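Local coordinates for triosephosphate isomerase (Toxoplasma gondii, PDB 5UPR), which probably interconverts D-glyceraldehyde 3-phosphate and dihydroxyacetone phosphate in glycolysis and gluconeogenesis, acting as a homodimer, at residues Thr198-Asp201 against Ile202-Leu206; Glu27-Asp30 against Met31-Ala35; Ser103-Arg106 against Ala107-Gly111; Ala47-Ser50 against Leu51-Ser54; Glu140-Glu143 against Glu144-Gly148. One frame throughout, in Å; residues are numbered along the deposited sequence.

All five contacts are local, between residues a few positions apart, and differ mainly in where they sit on the TIM barrel. Interactions 1 and 2 lie mid-helix and late in a helix, on opposite sides of the chain's centre; both mix apolar packing with polar side chains tied to neighbouring elements, His199 and Arg203 to Asp239, Asn33 to Ser59 and Arg61. Interaction 4 is the buried one, a proline-rich turn after strand 42-47, while interactions 3 and 5 are surface contacts built on short helices and rich in charge. Interactions 3 and 4 both reach the second subunit. Interactions 1 and 5 touch, with Arg145 NH2 3.1 Å from Thr198 OG1, a probable hydrogen bond.

Interaction 1: Thr198-Asp201 against Ile202-Leu206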
loop_
_atom_site.group_PDB
_atom_site.type_symbol
_atom_site.label_atom_id
_atom_site.label_comp_id
_atom_site.label_asym_id
_atom_site.label_seq_id
_atom_site.Cartn_x
_atom_site.Cartn_y
_atom_site.Cartn_z
ATOM N N THR A 198 0.402 29.227 -12.603
ATOM C CA THR A 198 0.975 28.476 -11.489
ATOM C C THR A 198 2.053 27.522 -11.992
ATOM O O THR A 198 3.060 27.320 -11.310
ATOM C CB THR A 198 -0.082 27.671 -10.733
ATOM O OG1 THR A 198 -1.164 28.503 -10.373
ATOM C CG2 THR A 198 0.505 27.079 -9.456
ATOM N N HIS A 199 1.844 26.921 -13.160
ATOM C CA HIS A 199 2.847 26.041 -13.710
ATOM C C HIS A 199 4.145 26.834 -14.019
ATOM O O HIS A 199 5.237 26.335 -13.807
ATOM C CB HIS A 199 2.409 25.357 -14.965
ATOM C CG HIS A 199 1.501 24.183 -14.755
ATOM N ND1 HIS A 199 1.640 23.028 -15.470
ATOM C CD2 HIS A 199 0.426 24.006 -13.953
ATOM C CE1 HIS A 199 0.706 22.165 -15.105
ATOM N NE2 HIS A 199 -0.068 22.742 -14.209
ATOM N N ARG A 200 4.019 28.042 -14.490
ATOM C CA ARG A 200 5.188 28.887 -14.722
ATOM C C ARG A 200 5.909 29.252 -13.403
ATOM O O ARG A 200 7.104 29.294 -13.391
ATOM C CB ARG A 200 4.799 30.123 -15.532
ATOM C CG ARG A 200 5.963 31.050 -15.938
ATOM C CD ARG A 200 7.074 30.280 -16.585
ATOM N NE ARG A 200 7.535 30.969 -17.784
ATOM C CZ ARG A 200 7.964 30.355 -18.894
ATOM N NH1 ARG A 200 8.080 28.999 -18.984
ATOM N NH2 ARG A 200 8.333 31.092 -19.960
ATOM N N ASP A 201 5.179 29.503 -12.308
ATOM C CA ASP A 201 5.756 29.675 -11.002
ATOM C C ASP A 201 6.527 28.426 -10.547
ATOM O O ASP A 201 7.573 28.549 -9.964
ATOM C CB ASP A 201 4.684 29.945 -9.936
ATOM C CG ASP A 201 4.052 31.326 -10.013
ATOM O OD1 ASP A 201 4.643 32.243 -10.643
ATOM O OD2 ASP A 201 3.004 31.469 -9.336
ATOM N N ILE A 202 5.984 27.253 -10.793
ATOM C CA ILE A 202 6.625 26.010 -10.461
ATOM C C ILE A 202 7.923 25.873 -11.276
ATOM O O ILE A 202 8.972 25.504 -10.712
ATOM C CB ILE A 202 5.687 24.799 -10.690
ATOM C CG1 ILE A 202 4.575 24.810 -9.656
ATOM C CG2 ILE A 202 6.501 23.475 -10.694
ATOM C CD1 ILE A 202 3.430 23.967 -10.087
ATOM N N ARG A 203 7.868 26.211 -12.545
ATOM C CA ARG A 203 9.079 26.140 -13.409
ATOM C C ARG A 203 10.132 27.180 -12.991
ATOM O O ARG A 203 11.297 26.870 -13.005
ATOM C CB ARG A 203 8.712 26.226 -14.888
ATOM C CG ARG A 203 9.786 25.701 -15.839
ATOM C CD ARG A 203 9.377 25.729 -17.315
ATOM N NE ARG A 203 8.112 24.992 -17.543
ATOM C CZ ARG A 203 7.971 23.672 -17.547
ATOM N NH1 ARG A 203 8.988 22.861 -17.378
ATOM N NH2 ARG A 203 6.760 23.151 -17.727
ATOM N N ASN A 204 9.710 28.350 -12.541
ATOM C CA ASN A 204 10.636 29.380 -12.044
ATOM C C ASN A 204 11.241 28.874 -10.745
ATOM O O ASN A 204 12.411 29.149 -10.501
ATOM C CB ASN A 204 10.002 30.762 -11.793
ATOM C CG ASN A 204 9.527 31.466 -13.056
ATOM O OD1 ASN A 204 9.964 31.159 -14.171
ATOM N ND2 ASN A 204 8.578 32.410 -12.880
ATOM N N TRP A 205 10.487 28.131 -9.926
ATOM C CA TRP A 205 11.055 27.546 -8.728
ATOM C C TRP A 205 12.171 26.566 -9.098
ATOM O O TRP A 205 13.249 26.619 -8.481
ATOM C CB TRP A 205 9.984 26.855 -7.821
ATOM C CG TRP A 205 10.601 26.307 -6.551
ATOM C CD1 TRP A 205 10.753 26.964 -5.343
ATOM C CD2 TRP A 205 11.236 25.036 -6.391
ATOM N NE1 TRP A 205 11.449 26.166 -4.469
ATOM C CE2 TRP A 205 11.719 24.963 -5.066
ATOM C CE3 TRP A 205 11.408 23.925 -7.242
ATOM C CZ2 TRP A 205 12.459 23.870 -4.614
ATOM C CZ3 TRP A 205 12.133 22.804 -6.744
ATOM C CH2 TRP A 205 12.591 22.788 -5.451
ATOM N N LEU A 206 11.921 25.648 -10.080
ATOM C CA LEU A 206 12.940 24.692 -10.499
ATOM C C LEU A 206 14.215 25.426 -10.925
ATOM O O LEU A 206 15.313 24.999 -10.599
ATOM C CB LEU A 206 12.451 23.785 -11.603
ATOM C CG LEU A 206 11.330 22.816 -11.251
ATOM C CD1 LEU A 206 10.696 22.238 -12.526
ATOM C CD2 LEU A 206 11.882 21.731 -10.384
#
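Arg200 and Arg203, one turn apart, run across each other at a slant, their guanidinium planes 78° apart. Arg200 NH1 lies 3.9 Å from Arg203 CD, and the same NH1 comes within 4.3 Å of Arg203 NE, close to the plane of the Arg203 group. Asp239 OD1 forms salt bridges with both and probably offsets their like charges, and Asp241 takes Arg203 NH2 as well. The reach of Arg200 follows from its shape: CG swings opposite the backbone N (chi1 -176°), and bends further out bring the tip back over the next turn. On its other flank, Arg200 CD passes 3.9 Å from Asn204 OD1, with the amide turned 42° from the guanidinium.

This is the middle of helix 192-209, an outer helix of the TIM barrel, and its regular i to i+4 bonds run beneath the side chains; Asn204 N, for example, reaches Arg200 O at 2.9 Å. Toward the barrel, Ile202 lays CG1 3.4 Å from Thr198 O, and its CD1 ends 4.3 Å from Thr198 CG2. Ile202 goes on to pack against Ile176 and Tyr178 of strand 174-178 and Val220 of strand 220-222. His199 faces strand 220-222 too, with ND1 bonded to Asp239 O, whereas the Trp205 indole leads away from the preceding turn to rest on Leu158 and Arg162 of helix 150-164.

Interaction 2: Glu27-Asp30 against Met31-Ala35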
loop_
_atom_site.group_PDB
_atom_site.type_symbol
_atom_site.label_atom_id
_atom_site.label_comp_id
_atom_site.label_asym_id
_atom_site.label_seq_id
_atom_site.Cartn_x
_atom_site.Cartn_y
_atom_site.Cartn_z
ATOM N N GLU A 27 -11.000 -4.680 -18.994
ATOM C CA GLU A 27 -11.670 -3.676 -19.824
ATOM C C GLU A 27 -10.822 -2.438 -20.100
ATOM O O GLU A 27 -10.757 -1.970 -21.232
ATOM C CB GLU A 27 -13.005 -3.247 -19.163
ATOM C CG GLU A 27 -13.797 -2.183 -19.946
ATOM C CD GLU A 27 -14.622 -1.266 -19.049
ATOM O OE1 GLU A 27 -15.396 -1.854 -18.265
ATOM O OE2 GLU A 27 -14.447 -0.010 -19.095
ATOM N N LEU A 28 -10.196 -1.885 -19.055
ATOM C CA LEU A 28 -9.332 -0.711 -19.239
ATOM C C LEU A 28 -8.125 -1.038 -20.114
ATOM O O LEU A 28 -7.716 -0.223 -20.926
ATOM C CB LEU A 28 -8.900 -0.116 -17.895
ATOM C CG LEU A 28 -10.076 0.580 -17.199
ATOM C CD1 LEU A 28 -9.848 0.867 -15.702
ATOM C CD2 LEU A 28 -10.384 1.874 -17.899
ATOM N N VAL A 29 -7.521 -2.203 -19.909
ATOM C CA VAL A 29 -6.378 -2.605 -20.712
ATOM C C VAL A 29 -6.815 -2.771 -22.191
ATOM O O VAL A 29 -6.122 -2.298 -23.101
ATOM C CB VAL A 29 -5.753 -3.921 -20.186
ATOM C CG1 VAL A 29 -4.799 -4.538 -21.225
ATOM C CG2 VAL A 29 -5.015 -3.717 -18.872
ATOM N N ASP A 30 -7.966 -3.422 -22.412
ATOM C CA ASP A 30 -8.505 -3.580 -23.780
ATOM C C ASP A 30 -8.777 -2.203 -24.438
ATOM O O ASP A 30 -8.503 -2.001 -25.610
ATOM C CB ASP A 30 -9.804 -4.374 -23.779
ATOM C CG ASP A 30 -9.611 -5.882 -23.392
ATOM O OD1 ASP A 30 -8.459 -6.369 -23.274
ATOM O OD2 ASP A 30 -10.613 -6.579 -23.142
HETATM N N MSE A 31 -9.306 -1.250 -23.681
HETATM C CA MSE A 31 -9.506 0.111 -24.205
HETATM C C MSE A 31 -8.186 0.714 -24.613
HETATM O O MSE A 31 -8.107 1.331 -25.661
HETATM C CB MSE A 31 -10.113 1.019 -23.137
HETATM C CG MSE A 31 -10.401 2.440 -23.597
HETATM SE SE MSE A 31 -10.692 3.481 -21.972
HETATM C CE MSE A 31 -8.810 3.589 -21.522
ATOM N N LEU A 32 -7.141 0.548 -23.803
ATOM C CA LEU A 32 -5.845 1.177 -24.110
ATOM C C LEU A 32 -5.197 0.500 -25.337
ATOM O O LEU A 32 -4.631 1.196 -26.204
ATOM C CB LEU A 32 -4.922 1.117 -22.904
ATOM C CG LEU A 32 -5.346 1.988 -21.692
ATOM C CD1 LEU A 32 -4.628 1.509 -20.454
ATOM C CD2 LEU A 32 -5.109 3.502 -21.925
ATOM N N ASN A 33 -5.324 -0.846 -25.413
ATOM C CA ASN A 33 -4.779 -1.614 -26.538
ATOM C C ASN A 33 -5.484 -1.327 -27.881
ATOM O O ASN A 33 -4.837 -1.356 -28.909
ATOM C CB ASN A 33 -4.844 -3.133 -26.275
ATOM C CG ASN A 33 -3.808 -3.609 -25.263
ATOM O OD1 ASN A 33 -2.791 -2.963 -25.035
ATOM N ND2 ASN A 33 -4.047 -4.753 -24.689
ATOM N N SER A 34 -6.784 -1.082 -27.875
ATOM C CA SER A 34 -7.533 -0.838 -29.109
ATOM C C SER A 34 -7.730 0.658 -29.404
ATOM O O SER A 34 -8.370 0.973 -30.371
ATOM C CB SER A 34 -8.937 -1.433 -29.029
ATOM O OG SER A 34 -9.079 -2.664 -28.400
ATOM N N ALA A 35 -7.211 1.572 -28.572
ATOM C CA ALA A 35 -7.568 3.002 -28.730
ATOM C C ALA A 35 -7.137 3.429 -30.111
ATOM O O ALA A 35 -5.993 3.194 -30.486
ATOM C CB ALA A 35 -6.869 3.866 -27.695
HETATM O O HOH W 1 -6.268 -5.941 -25.353
#
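Val29 and Asn33 run alongside each other in the same direction on helix 22-34, with Val29 CG1 3.6 Å from Asn33 ND2. The helix is the crossover of a beta-alpha-beta unit of the TIM barrel, linking strand 10-15 to strand 42-47. Round the helix from this pair, selenomethionine Met31 folds back: its chain bends at the selenium (chi3 76°) and brings CE to 4.3 Å from Leu28 CD2, an apolar contact. Leu32 meets backbone instead, with CG 3.3 Å from Leu28 O.

Behind these contacts is the regular helical bonding. Met31 N donates to Glu27 O and Leu32 N to Leu28 O, while the bond from Asn33 N to Val29 O is 2.8 Å long.

Farther out, neighbouring elements fix the side chains. The Asn33 amide is used at both ends, OD1 accepting from Arg61 N and ND2 donating to Ser59 O, which ties this helix to the end of helix 53-59. Val29 packs on Val56 of that same helix; on another flank Met31 and Leu32 lie against Val255 and Phe254 of helix 253-260. A water also joins neighbouring turns, giving a proton to Asp30 OD1 and accepting from Asn33 ND2 at 2.6 Å.

Near the end of the helix the Asp30 carbonyl is gripped twice by one residue: Ser34 N at 3.0 Å and Ser34 OG at 2.9 Å donate to Asp30 O from opposite faces of its plane.

Interaction 3: Ser103-Arg106 against Ala107-Gly111; sequences SERR and AGFGG
Phe109 folds back over the short helix 103-107 of the TIM barrel and sets its ring on the backbone of Glu104. From CB the side chain leaves beside its own backbone N (chi1 -54°), a turn that swings the ring toward the helix. CG and the two delta carbons serve as the stem; contact begins at the epsilon atoms. Phe109 CE1 lies 3.8 Å from Glu104 O, and Phe109 CE2 comes within 3.6 Å of Arg105 NH1, the guanidinium tilted 42° from the ring. At the tip, Phe109 CZ is 3.5 Å from Glu104 O, which sits over one face of the ring, and 4.2 Å from Glu104 CB.

The polar ends of both helix residues look to the dimer interface. Arg105 NH1 forms a salt bridge with Glu84 of the second subunit while its NE pairs with Glu115 and Asp71 of its own chain; Glu104 reaches Thr82 of the second subunit through OE1 and Lys17 of its own chain through OE2. Phe109 itself packs on Thr74 of the second subunit.

Gly108 lets the chain leave the helix with a positive phi of 88°, at backbone angles that suit glycine. Its N donates to Glu104 O at 3.1 Å, and a water gives one proton to Glu104 O and the other to Gly108 O, at 2.8 Å from the latter.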
loop_
_atom_site.group_PDB
_atom_site.type_symbol
_atom_site.label_atom_id
_atom_site.label_comp_id
_atom_site.label_asym_id
_atom_site.label_seq_id
_atom_site.Cartn_x
_atom_site.Cartn_y
_atom_site.Cartn_z
ATOM N N SER A 103 -2.405 14.335 -2.732
ATOM C CA SER A 103 -3.061 15.036 -1.596
ATOM C C SER A 103 -3.897 14.113 -0.712
ATOM O O SER A 103 -4.015 14.347 0.506
ATOM C CB SER A 103 -3.945 16.239 -2.016
ATOM O OG SER A 103 -4.822 15.759 -2.959
ATOM N N GLU A 104 -4.452 13.069 -1.294
ATOM C CA GLU A 104 -5.210 12.097 -0.465
ATOM C C GLU A 104 -4.276 11.410 0.572
ATOM O O GLU A 104 -4.689 11.246 1.725
ATOM C CB GLU A 104 -6.003 11.104 -1.333
ATOM C CG GLU A 104 -7.081 11.782 -2.164
ATOM C CD GLU A 104 -7.441 11.081 -3.454
ATOM O OE1 GLU A 104 -6.980 9.928 -3.677
ATOM O OE2 GLU A 104 -8.274 11.702 -4.237
ATOM N N ARG A 105 -3.033 11.125 0.201
ATOM C CA ARG A 105 -2.062 10.487 1.106
ATOM C C ARG A 105 -1.422 11.531 2.025
ATOM O O ARG A 105 -1.075 11.179 3.143
ATOM C CB ARG A 105 -0.977 9.721 0.344
ATOM C CG ARG A 105 -1.530 8.609 -0.578
ATOM C CD ARG A 105 -0.502 7.546 -0.846
ATOM N NE ARG A 105 -0.078 6.862 0.404
ATOM C CZ ARG A 105 -0.795 5.954 1.089
ATOM N NH1 ARG A 105 -1.961 5.486 0.621
ATOM N NH2 ARG A 105 -0.287 5.415 2.178
ATOM N N ARG A 106 -1.264 12.795 1.575
ATOM C CA ARG A 106 -0.799 13.856 2.465
ATOM C C ARG A 106 -1.836 14.107 3.572
ATOM O O ARG A 106 -1.444 14.349 4.730
ATOM C CB ARG A 106 -0.471 15.185 1.756
ATOM C CG ARG A 106 0.732 15.094 0.813
ATOM C CD ARG A 106 0.862 16.355 -0.087
ATOM N NE ARG A 106 1.982 16.358 -0.986
ATOM C CZ ARG A 106 3.229 16.854 -0.750
ATOM N NH1 ARG A 106 3.591 17.313 0.417
ATOM N NH2 ARG A 106 4.121 16.852 -1.716
ATOM N N ALA A 107 -3.122 13.982 3.272
ATOM C CA ALA A 107 -4.152 14.233 4.282
ATOM C C ALA A 107 -4.313 13.056 5.247
ATOM O O ALA A 107 -4.661 13.237 6.405
ATOM C CB ALA A 107 -5.518 14.546 3.649
ATOM N N GLY A 108 -4.106 11.850 4.758
ATOM C CA GLY A 108 -4.218 10.657 5.570
ATOM C C GLY A 108 -5.658 10.129 5.576
ATOM O O GLY A 108 -6.548 10.749 5.077
ATOM N N PHE A 109 -5.822 8.943 6.134
ATOM C CA PHE A 109 -7.029 8.154 6.096
ATOM C C PHE A 109 -7.487 7.662 7.448
ATOM O O PHE A 109 -6.714 7.003 8.228
ATOM C CB PHE A 109 -6.788 6.930 5.208
ATOM C CG PHE A 109 -6.279 7.254 3.808
ATOM C CD1 PHE A 109 -7.152 7.749 2.826
ATOM C CD2 PHE A 109 -4.932 7.130 3.499
ATOM C CE1 PHE A 109 -6.677 8.025 1.546
ATOM C CE2 PHE A 109 -4.460 7.413 2.263
ATOM C CZ PHE A 109 -5.345 7.873 1.249
ATOM N N GLY A 110 -8.785 7.831 7.706
ATOM C CA GLY A 110 -9.461 7.202 8.844
ATOM C C GLY A 110 -8.939 7.625 10.216
ATOM O O GLY A 110 -9.059 6.877 11.170
ATOM N N GLY A 111 -8.332 8.803 10.303
ATOM C CA GLY A 111 -7.736 9.240 11.576
ATOM C C GLY A 111 -6.242 9.024 11.707
ATOM O O GLY A 111 -5.620 9.537 12.633
HETATM O O HOH W 2 -7.289 11.446 2.502
#

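Interaction 4: Ala47-Ser50 against Leu51-Ser54; sequences APPS and LFIS
Pro49 presses its ring against the edge of Phe52, where Pro49 CG is 4.0 Å from Phe52 CD2 and close to the phenyl plane. The two side chains meet at a slant, and Pro49 CB and CD lie about as near to the same CD2, so that this corner of the phenyl ring takes the proline ring. Pro48 touches the next residues along: its CB is 4.3 Å from Phe52 CB, and its CD is 4.1 Å from Ile53 CG1, the side chains of Pro48 and Ile53 crossing at about a right angle. Ile53 turns CG1 beside its own backbone N (chi1 -70°), which brings CD1 to 3.8 Å from Ser50 CA.

The whole makes up the turn that carries the chain from strand 42-47 of the TIM barrel into helix 53-59, lying between the body of the barrel and the dimer interface. Trp16 backs both prolines; across the interface Pro49 packs on Met89 of the second subunit and Phe52 on Lys93 of the second subunit.

Hydrogen bonds close the turn. Phe52 N donates to Pro49 O at 3.0 Å, the donor standing well out of the carbonyl plane. A weak bond of 3.4 Å runs from Ile53 N to Ser50 O. A water lies 2.9 Å from Ser50 O and accepts from Ser54 N at 2.8 Å. The Ser50 hydroxyl hydrogen-bonds with Ser50 OG of the second subunit.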
loop_
_atom_site.group_PDB
_atom_site.type_symbol
_atom_site.label_atom_id
_atom_site.label_comp_id
_atom_site.label_asym_id
_atom_site.label_seq_id
_atom_site.Cartn_x
_atom_site.Cartn_y
_atom_site.Cartn_z
ATOM N N ALA A 47 -1.816 4.083 -13.339
ATOM C CA ALA A 47 -1.572 3.652 -12.014
ATOM C C ALA A 47 -2.788 2.851 -11.422
ATOM O O ALA A 47 -3.658 3.428 -10.740
ATOM C CB ALA A 47 -1.236 4.842 -11.130
ATOM N N PRO A 48 -2.826 1.535 -11.666
ATOM C CA PRO A 48 -3.813 0.657 -11.050
ATOM C C PRO A 48 -3.531 0.443 -9.573
ATOM O O PRO A 48 -2.385 0.687 -9.130
ATOM C CB PRO A 48 -3.564 -0.690 -11.772
ATOM C CG PRO A 48 -2.666 -0.448 -12.883
ATOM C CD PRO A 48 -1.868 0.756 -12.475
ATOM N N PRO A 49 -4.526 -0.029 -8.814
ATOM C CA PRO A 49 -4.234 -0.471 -7.441
ATOM C C PRO A 49 -3.202 -1.619 -7.529
ATOM O O PRO A 49 -3.173 -2.373 -8.548
ATOM C CB PRO A 49 -5.614 -1.001 -6.904
ATOM C CG PRO A 49 -6.628 -0.442 -7.857
ATOM C CD PRO A 49 -5.914 -0.285 -9.185
ATOM N N SER A 50 -2.377 -1.740 -6.501
ATOM C CA SER A 50 -1.214 -2.613 -6.562
ATOM C C SER A 50 -1.578 -4.076 -6.865
ATOM O O SER A 50 -0.797 -4.802 -7.485
ATOM C CB SER A 50 -0.357 -2.502 -5.325
ATOM O OG SER A 50 -1.048 -2.898 -4.163
ATOM N N LEU A 51 -2.748 -4.505 -6.432
ATOM C CA LEU A 51 -3.254 -5.869 -6.664
ATOM C C LEU A 51 -3.338 -6.282 -8.141
ATOM O O LEU A 51 -3.186 -7.468 -8.445
ATOM C CB LEU A 51 -4.651 -6.038 -6.054
ATOM C CG LEU A 51 -4.842 -6.017 -4.565
ATOM C CD1 LEU A 51 -6.307 -6.222 -4.198
ATOM C CD2 LEU A 51 -4.013 -7.149 -3.845
ATOM N N PHE A 52 -3.570 -5.305 -9.030
ATOM C CA PHE A 52 -3.829 -5.477 -10.450
ATOM C C PHE A 52 -2.643 -5.093 -11.379
ATOM O O PHE A 52 -2.744 -5.246 -12.601
ATOM C CB PHE A 52 -5.094 -4.656 -10.855
ATOM C CG PHE A 52 -6.319 -5.035 -10.074
ATOM C CD1 PHE A 52 -6.914 -6.264 -10.292
ATOM C CD2 PHE A 52 -6.788 -4.246 -9.023
ATOM C CE1 PHE A 52 -8.013 -6.668 -9.525
ATOM C CE2 PHE A 52 -7.854 -4.631 -8.260
ATOM C CZ PHE A 52 -8.480 -5.859 -8.483
ATOM N N ILE A 53 -1.543 -4.590 -10.825
ATOM C CA ILE A 53 -0.427 -4.159 -11.691
ATOM C C ILE A 53 0.121 -5.289 -12.543
ATOM O O ILE A 53 0.346 -5.073 -13.723
ATOM C CB ILE A 53 0.700 -3.498 -10.884
ATOM C CG1 ILE A 53 0.196 -2.128 -10.355
ATOM C CG2 ILE A 53 1.896 -3.293 -11.785
ATOM C CD1 ILE A 53 1.111 -1.439 -9.358
ATOM N N SER A 54 0.313 -6.491 -11.961
ATOM C CA SER A 54 0.890 -7.578 -12.780
ATOM C C SER A 54 0.015 -8.009 -13.941
ATOM O O SER A 54 0.526 -8.327 -15.019
ATOM C CB SER A 54 1.299 -8.795 -11.949
ATOM O OG SER A 54 0.154 -9.506 -11.534
HETATM O O HOH W 3 0.159 -6.992 -9.211
#

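Interaction 5: Glu140-Glu143 against Glu144-Gly148; sequences ETLE and ERESG
A capping box starts the short surface helix 142-146, which follows strand 133-138 of the TIM barrel, and Thr141 and Glu144 exchange its two bonds. Thr141 is the N-cap: its OG1, flanked by both backbone neighbours of CA (chi1 64°), accepts from Glu144 N at 3.0 Å. In return Thr141 N donates to Glu144 OE1 at 2.9 Å, approaching from 41° out of the carboxylate plane. The extended Glu144 chain thus lies back across the threonine, with CG 3.2 Å from Thr141 OG1.

Just before the cap, Glu140 forms a salt bridge with Arg145. Glu140 OE2 receives Arg145 NE at 2.8 Å and, more weakly, Arg145 NH2 at 3.2 Å, while the carboxylate and guanidinium planes stand 70° apart. Both residues have further partners: Tyr178 OH bonds to Glu140 OE1 as well as to Arg145 NH2, Trp182 donates to Glu140 OE2, and Thr198 is bonded to Arg145 NH2. The pair therefore ties the start of the helix to the neighbouring strand 174-178 and helix 192-209. On the outer side Leu142 lays CD1 3.6 Å from Glu146 OE2.

At the far end a Schellman motif closes the helix, Gly148 with its positive phi serving as C-prime: Gln149 N returns to Glu144 O and Gly148 N to Arg145 O. Ser147 lies beside it, its N bonded to Glu143 O and its OG lying 2.8 Å from Glu143 O and 3.0 Å from Glu143 OE1.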
loop_
_atom_site.group_PDB
_atom_site.type_symbol
_atom_site.label_atom_id
_atom_site.label_comp_id
_atom_site.label_asym_id
_atom_site.label_seq_id
_atom_site.Cartn_x
_atom_site.Cartn_y
_atom_site.Cartn_z
ATOM N N GLU A 140 -2.027 23.470 -3.411
ATOM C CA GLU A 140 -2.489 24.265 -2.306
ATOM C C GLU A 140 -3.990 24.048 -2.025
ATOM O O GLU A 140 -4.741 23.585 -2.897
ATOM C CB GLU A 140 -2.212 25.764 -2.593
ATOM C CG GLU A 140 -3.260 26.563 -3.398
ATOM C CD GLU A 140 -3.355 26.148 -4.871
ATOM O OE1 GLU A 140 -2.605 25.270 -5.343
ATOM O OE2 GLU A 140 -4.223 26.749 -5.560
ATOM N N THR A 141 -4.405 24.437 -0.811
ATOM C CA THR A 141 -5.777 24.339 -0.393
ATOM C C THR A 141 -6.540 25.569 -0.889
ATOM O O THR A 141 -5.957 26.579 -1.322
ATOM C CB THR A 141 -5.885 24.313 1.151
ATOM O OG1 THR A 141 -5.398 25.566 1.680
ATOM C CG2 THR A 141 -5.089 23.124 1.811
ATOM N N LEU A 142 -7.874 25.482 -0.804
ATOM C CA LEU A 142 -8.708 26.626 -1.186
ATOM C C LEU A 142 -8.347 27.851 -0.333
ATOM O O LEU A 142 -8.251 28.950 -0.858
ATOM C CB LEU A 142 -10.180 26.295 -1.005
ATOM C CG LEU A 142 -11.177 27.415 -1.318
ATOM C CD1 LEU A 142 -11.114 27.746 -2.814
ATOM C CD2 LEU A 142 -12.554 26.972 -0.808
ATOM N N GLU A 143 -8.199 27.661 0.962
ATOM C CA GLU A 143 -7.844 28.770 1.869
ATOM C C GLU A 143 -6.513 29.393 1.497
ATOM O O GLU A 143 -6.381 30.621 1.516
ATOM C CB GLU A 143 -7.806 28.311 3.328
ATOM C CG GLU A 143 -7.626 29.468 4.298
ATOM C CD GLU A 143 -6.166 29.924 4.569
ATOM O OE1 GLU A 143 -6.021 31.160 4.460
ATOM O OE2 GLU A 143 -5.211 29.122 4.874
ATOM N N GLU A 144 -5.516 28.558 1.205
ATOM C CA GLU A 144 -4.181 29.033 0.782
ATOM C C GLU A 144 -4.280 29.835 -0.515
ATOM O O GLU A 144 -3.680 30.897 -0.624
ATOM C CB GLU A 144 -3.188 27.869 0.644
ATOM C CG GLU A 144 -2.757 27.327 1.987
ATOM C CD GLU A 144 -2.176 25.943 1.949
ATOM O OE1 GLU A 144 -2.184 25.267 0.874
ATOM O OE2 GLU A 144 -1.714 25.433 2.976
ATOM N N ARG A 145 -5.079 29.358 -1.454
ATOM C CA ARG A 145 -5.271 30.064 -2.722
ATOM C C ARG A 145 -5.885 31.454 -2.502
ATOM O O ARG A 145 -5.346 32.449 -2.988
ATOM C CB ARG A 145 -6.121 29.236 -3.693
ATOM C CG ARG A 145 -6.509 29.974 -5.020
ATOM C CD ARG A 145 -5.374 30.482 -5.903
ATOM N NE ARG A 145 -4.645 29.379 -6.550
ATOM C CZ ARG A 145 -3.731 29.557 -7.466
ATOM N NH1 ARG A 145 -3.395 30.752 -7.887
ATOM N NH2 ARG A 145 -3.134 28.506 -7.979
ATOM N N GLU A 146 -6.978 31.501 -1.758
ATOM C CA GLU A 146 -7.760 32.734 -1.557
ATOM C C GLU A 146 -7.037 33.750 -0.678
ATOM O O GLU A 146 -7.299 34.920 -0.777
ATOM C CB GLU A 146 -9.159 32.434 -0.972
ATOM C CG GLU A 146 -10.057 31.612 -1.896
ATOM C CD GLU A 146 -11.462 31.286 -1.353
ATOM O OE1 GLU A 146 -11.690 31.206 -0.114
ATOM O OE2 GLU A 146 -12.371 31.070 -2.204
ATOM N N SER A 147 -6.117 33.312 0.172
ATOM C CA SER A 147 -5.307 34.231 0.958
ATOM C C SER A 147 -3.939 34.606 0.301
ATOM O O SER A 147 -3.098 35.202 0.930
ATOM C CB SER A 147 -5.137 33.644 2.355
ATOM O OG SER A 147 -4.413 32.442 2.262
ATOM N N GLY A 148 -3.769 34.328 -0.986
ATOM C CA GLY A 148 -2.551 34.657 -1.751
ATOM C C GLY A 148 -1.283 33.866 -1.431
ATOM O O GLY A 148 -0.204 34.340 -1.723
#